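Local coordinates for sigma regulatory family protein-PP2C phosphatase (Chlamydia trachomatis serovar L2, PDB 6MAB) that forms the periplasmic sensor domain of RsbU, a membrane-bound putative PP2C-type phosphatase, and probably senses TCA-cycle intermediates, at residues L41-I45 with F46-R50; I210-P213 with H214-L217. All coordinates share one frame; numbering follows the deposited sequence.

Contact 1 of 2, residues L41-I45 with F46-R50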
loop_
_atom_site.group_PDB
_atom_site.type_symbol
_atom_site.label_atom_id
_atom_site.label_comp_id
_atom_site.label_asym_id
_atom_site.label_seq_id
_atom_site.Cartn_x
_atom_site.Cartn_y
_atom_site.Cartn_z
ATOM N N LEU A 41 5.179 16.177 14.200
ATOM C CA LEU A 41 6.608 16.097 14.484
ATOM C C LEU A 41 7.373 17.065 13.602
ATOM O O LEU A 41 8.191 17.853 14.081
ATOM C CB LEU A 41 7.126 14.666 14.253
ATOM C CG LEU A 41 8.638 14.448 14.430
ATOM C CD1 LEU A 41 9.059 14.839 15.854
ATOM C CD2 LEU A 41 9.004 12.989 14.107
ATOM N N PHE A 42 7.097 17.019 12.300
ATOM C CA PHE A 42 7.777 17.887 11.356
ATOM C C PHE A 42 7.578 19.349 11.716
ATOM O O PHE A 42 8.528 20.137 11.669
ATOM C CB PHE A 42 7.276 17.607 9.944
ATOM C CG PHE A 42 8.020 18.351 8.892
ATOM C CD1 PHE A 42 9.187 17.821 8.370
ATOM C CD2 PHE A 42 7.584 19.583 8.447
ATOM C CE1 PHE A 42 9.898 18.505 7.411
ATOM C CE2 PHE A 42 8.303 20.269 7.490
ATOM C CZ PHE A 42 9.456 19.719 6.976
ATOM N N SER A 43 6.346 19.726 12.076
ATOM C CA SER A 43 6.014 21.117 12.366
ATOM C C SER A 43 6.679 21.593 13.644
ATOM O O SER A 43 6.992 22.785 13.776
ATOM C CB SER A 43 4.493 21.283 12.489
ATOM O OG SER A 43 3.881 21.060 11.234
ATOM N N GLU A 44 6.864 20.685 14.603
ATOM C CA GLU A 44 7.515 21.028 15.860
ATOM C C GLU A 44 8.989 21.308 15.643
ATOM O O GLU A 44 9.591 22.052 16.422
ATOM C CB GLU A 44 7.311 19.884 16.864
ATOM C CG GLU A 44 7.775 20.141 18.279
ATOM C CD GLU A 44 7.208 19.104 19.251
ATOM O OE1 GLU A 44 5.972 18.917 19.284
ATOM O OE2 GLU A 44 7.993 18.451 19.962
ATOM N N ILE A 45 9.561 20.756 14.578
ATOM C CA ILE A 45 10.963 20.959 14.240
ATOM C C ILE A 45 11.138 22.144 13.309
ATOM O O ILE A 45 11.983 23.008 13.555
ATOM C CB ILE A 45 11.543 19.673 13.612
ATOM C CG1 ILE A 45 11.436 18.513 14.601
ATOM C CG2 ILE A 45 12.985 19.890 13.173
ATOM C CD1 ILE A 45 11.792 17.157 14.012
ATOM N N PHE A 46 10.360 22.184 12.227
ATOM C CA PHE A 46 10.419 23.249 11.228
ATOM C C PHE A 46 9.087 23.993 11.174
ATOM O O PHE A 46 8.034 23.373 10.993
ATOM C CB PHE A 46 10.750 22.664 9.865
ATOM C CG PHE A 46 11.892 21.705 9.901
ATOM C CD1 PHE A 46 13.194 22.164 9.964
ATOM C CD2 PHE A 46 11.662 20.343 9.906
ATOM C CE1 PHE A 46 14.252 21.273 10.000
ATOM C CE2 PHE A 46 12.708 19.449 9.945
ATOM C CZ PHE A 46 14.007 19.912 9.995
ATOM N N ASP A 47 9.138 25.320 11.284
ATOM C CA ASP A 47 7.920 26.124 11.407
ATOM C C ASP A 47 7.203 26.256 10.065
ATOM O O ASP A 47 7.767 26.780 9.099
ATOM C CB ASP A 47 8.256 27.510 11.951
ATOM C CG ASP A 47 7.038 28.406 12.032
ATOM O OD1 ASP A 47 5.998 27.938 12.549
ATOM O OD2 ASP A 47 7.117 29.568 11.574
ATOM N N LEU A 48 5.945 25.819 10.013
ATOM C CA LEU A 48 5.148 25.915 8.795
ATOM C C LEU A 48 4.129 27.044 8.837
ATOM O O LEU A 48 3.323 27.165 7.910
ATOM C CB LEU A 48 4.424 24.596 8.526
ATOM C CG LEU A 48 5.245 23.446 7.951
ATOM C CD1 LEU A 48 4.402 22.178 7.844
ATOM C CD2 LEU A 48 5.820 23.819 6.589
ATOM N N ASP A 49 4.146 27.871 9.886
ATOM C CA ASP A 49 3.157 28.940 10.002
ATOM C C ASP A 49 3.249 29.910 8.833
ATOM O O ASP A 49 2.225 30.411 8.349
ATOM C CB ASP A 49 3.341 29.692 11.324
ATOM C CG ASP A 49 2.745 28.956 12.512
ATOM O OD1 ASP A 49 2.128 27.885 12.316
ATOM O OD2 ASP A 49 2.892 29.461 13.649
ATOM N N ARG A 50 4.467 30.204 8.378
ATOM C CA ARG A 50 4.689 31.140 7.284
ATOM C C ARG A 50 4.583 30.488 5.909
ATOM O O ARG A 50 4.741 31.180 4.900
ATOM C CB ARG A 50 6.064 31.801 7.436
HETATM O O HOH W 1 5.061 24.669 12.395
#
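The rings of F42 and F46 meet where the helix ends, their planes inclined at 46° and their centroids 5.0 Å apart, an oblique pairing. CD2 of F46 lies over one face of the F42 ring, off centre toward the rim, and comes within 3.6 Å of F42 CE1. At the edge of the same ring, near its plane, is the methyl CD1 of L48, which also sits 3.6 Å from S43 OG. One face of the F46 ring carries the methyl CG2 of I45 in a CH-pi contact, 3.4 Å from CG2 to the ring centroid. With chi1 of I45 at -60°, CG1 runs beside the backbone N, and CG2, opposite N and next to the carbonyl carbon, is the branch brought over the F46 ring.

One backbone bond spans the same turn: F46 N gives its hydrogen to F42 O, 2.8 Å away and almost straight at 174°, the last i to i+4 bond before F46 leaves helical geometry. Just past the helix end a water bridges the chain, donating to S43 O and accepting from L48 N at 2.8 Å, while S43 OG turns back to bond L39 O.

The end of helix 35-45 and the first residue after it pack on the next elements: F42 reaches M64 of helix 58-68 and I75 and L77 of strand 74-80, while I45 packs on I67, and F46 on both L60 and I67, of helix 58-68.

Contact 2 of 2, residues I210-P213 with H214-L217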
loop_
_atom_site.group_PDB
_atom_site.type_symbol
_atom_site.label_atom_id
_atom_site.label_comp_id
_atom_site.label_asym_id
_atom_site.label_seq_id
_atom_site.Cartn_x
_atom_site.Cartn_y
_atom_site.Cartn_z
ATOM N N ILE A 210 4.556 4.371 -14.817
ATOM C CA ILE A 210 5.508 3.271 -14.753
ATOM C C ILE A 210 4.745 1.977 -15.023
ATOM O O ILE A 210 3.817 1.632 -14.278
ATOM C CB ILE A 210 6.219 3.214 -13.388
ATOM C CG1 ILE A 210 7.053 4.478 -13.158
ATOM C CG2 ILE A 210 7.118 1.980 -13.296
ATOM C CD1 ILE A 210 7.492 4.668 -11.705
ATOM N N CYS A 211 5.106 1.296 -16.106
ATOM C CA CYS A 211 4.627 -0.066 -16.364
ATOM C C CYS A 211 5.666 -0.793 -17.223
ATOM O O CYS A 211 5.560 -0.792 -18.454
ATOM C CB CYS A 211 3.259 -0.052 -17.051
ATOM S SG CYS A 211 2.873 1.363 -18.195
ATOM N N PRO A 212 6.670 -1.421 -16.610
ATOM C CA PRO A 212 7.686 -2.155 -17.380
ATOM C C PRO A 212 7.064 -3.294 -18.172
ATOM O O PRO A 212 6.210 -4.026 -17.654
ATOM C CB PRO A 212 8.632 -2.695 -16.296
ATOM C CG PRO A 212 8.360 -1.902 -15.088
ATOM C CD PRO A 212 6.966 -1.406 -15.167
ATOM N N PRO A 213 7.480 -3.497 -19.423
ATOM C CA PRO A 213 6.777 -4.484 -20.259
ATOM C C PRO A 213 6.903 -5.910 -19.766
ATOM O O PRO A 213 5.998 -6.724 -20.015
ATOM C CB PRO A 213 7.426 -4.320 -21.642
ATOM C CG PRO A 213 8.257 -3.111 -21.576
ATOM C CD PRO A 213 8.535 -2.783 -20.160
ATOM N N HIS A 214 8.008 -6.267 -19.107
ATOM C CA HIS A 214 8.152 -7.658 -18.705
ATOM C C HIS A 214 7.054 -8.050 -17.741
ATOM O O HIS A 214 6.651 -9.212 -17.707
ATOM C CB HIS A 214 9.539 -7.921 -18.118
ATOM C CG HIS A 214 9.741 -7.354 -16.748
ATOM N ND1 HIS A 214 10.096 -6.041 -16.531
ATOM C CD2 HIS A 214 9.649 -7.927 -15.528
ATOM C CE1 HIS A 214 10.213 -5.826 -15.233
ATOM N NE2 HIS A 214 9.951 -6.956 -14.602
ATOM N N LEU A 215 6.511 -7.093 -16.974
ATOM C CA LEU A 215 5.439 -7.449 -16.067
ATOM C C LEU A 215 4.163 -7.871 -16.782
ATOM O O LEU A 215 3.355 -8.605 -16.187
ATOM C CB LEU A 215 5.136 -6.286 -15.124
ATOM C CG LEU A 215 6.284 -5.949 -14.173
ATOM C CD1 LEU A 215 5.894 -4.718 -13.359
ATOM C CD2 LEU A 215 6.616 -7.102 -13.235
ATOM N N LEU A 216 3.960 -7.443 -18.029
ATOM C CA LEU A 216 2.746 -7.795 -18.747
ATOM C C LEU A 216 2.822 -9.184 -19.361
ATOM O O LEU A 216 1.892 -9.594 -20.063
ATOM C CB LEU A 216 2.455 -6.749 -19.815
ATOM C CG LEU A 216 2.474 -5.309 -19.286
ATOM C CD1 LEU A 216 2.344 -4.333 -20.420
ATOM C CD2 LEU A 216 1.382 -5.083 -18.254
ATOM N N LEU A 217 3.893 -9.920 -19.091
ATOM C CA LEU A 217 4.001 -11.303 -19.518
ATOM C C LEU A 217 3.859 -12.306 -18.381
ATOM O O LEU A 217 3.857 -13.514 -18.646
ATOM C CB LEU A 217 5.339 -11.538 -20.212
ATOM C CG LEU A 217 5.507 -10.791 -21.542
ATOM C CD1 LEU A 217 6.863 -11.070 -22.124
ATOM C CD2 LEU A 217 4.423 -11.166 -22.527
#
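A short 3-10 turn at the surface, begun by a Pro-Pro pair, joins P212 and P213 to H214-L217 in the long connection between strands 179-182 and 224-225. Its signature is the i to i+3 backbone bond. L215 N donates to P212 O at 3.2 Å. L216 N does the same to P213 O at 2.9 Å. The N-H...O angles, 142° and 146° in that order, are well short of straight, and both donors stand above the plane of the carbonyl they reach. A third such bond, L217 N to H214 O, carries the turn to its end.

The P212-L215 side-chain contact has the same i to i+3 spacing: pyrrolidine ring and leucine run side by side, pointing the same way, with P212 CD 3.9 Å from L215 CD1. On H214, chi1 of 73° places CG between the backbone N and the carbonyl carbon, bringing the imidazole back toward P212, whose CB lies 3.7 Å from H214 ND1 and equally near CE1. The CG of L215 sits over one face of that imidazole, toward its rim. L216 touches F201.

The chemistry is that of proline as a helix starter: neither P212 nor P213 has an N-H to give, yet each offers a carbonyl to the turn that follows. The i to i+3 pattern requires neither nitrogen as a donor here, so the missing N-H is probably tolerated easily. The ring restricts phi of P213 to a value the 3-10 turn uses, while P212 is still extended and supplies the first carbonyl. The apolar part is chiefly L215, buried against F201 and F205.

Overall arrangement
Contacts 1 and 2 are both local and both at the surface, each with a single buried residue, F42 in one and L215 in the other. They share no helix or strand: 41-50 covers the end of helix 35-45 beside the sheet containing strand 74-80, whereas 210-217 belongs to a loop that connects strands of the second sheet. Their centres lie 41 Å apart, with nearest atoms about 24 Å from each other. Contact 1 closes a regular helix, with one nearly straight i to i+4 bond, aromatic packing and a water; contact 2 opens a 3-10 turn, with bent i to i+3 bonds and proline rings, and packs against loop phenylalanines instead of a helix and strand.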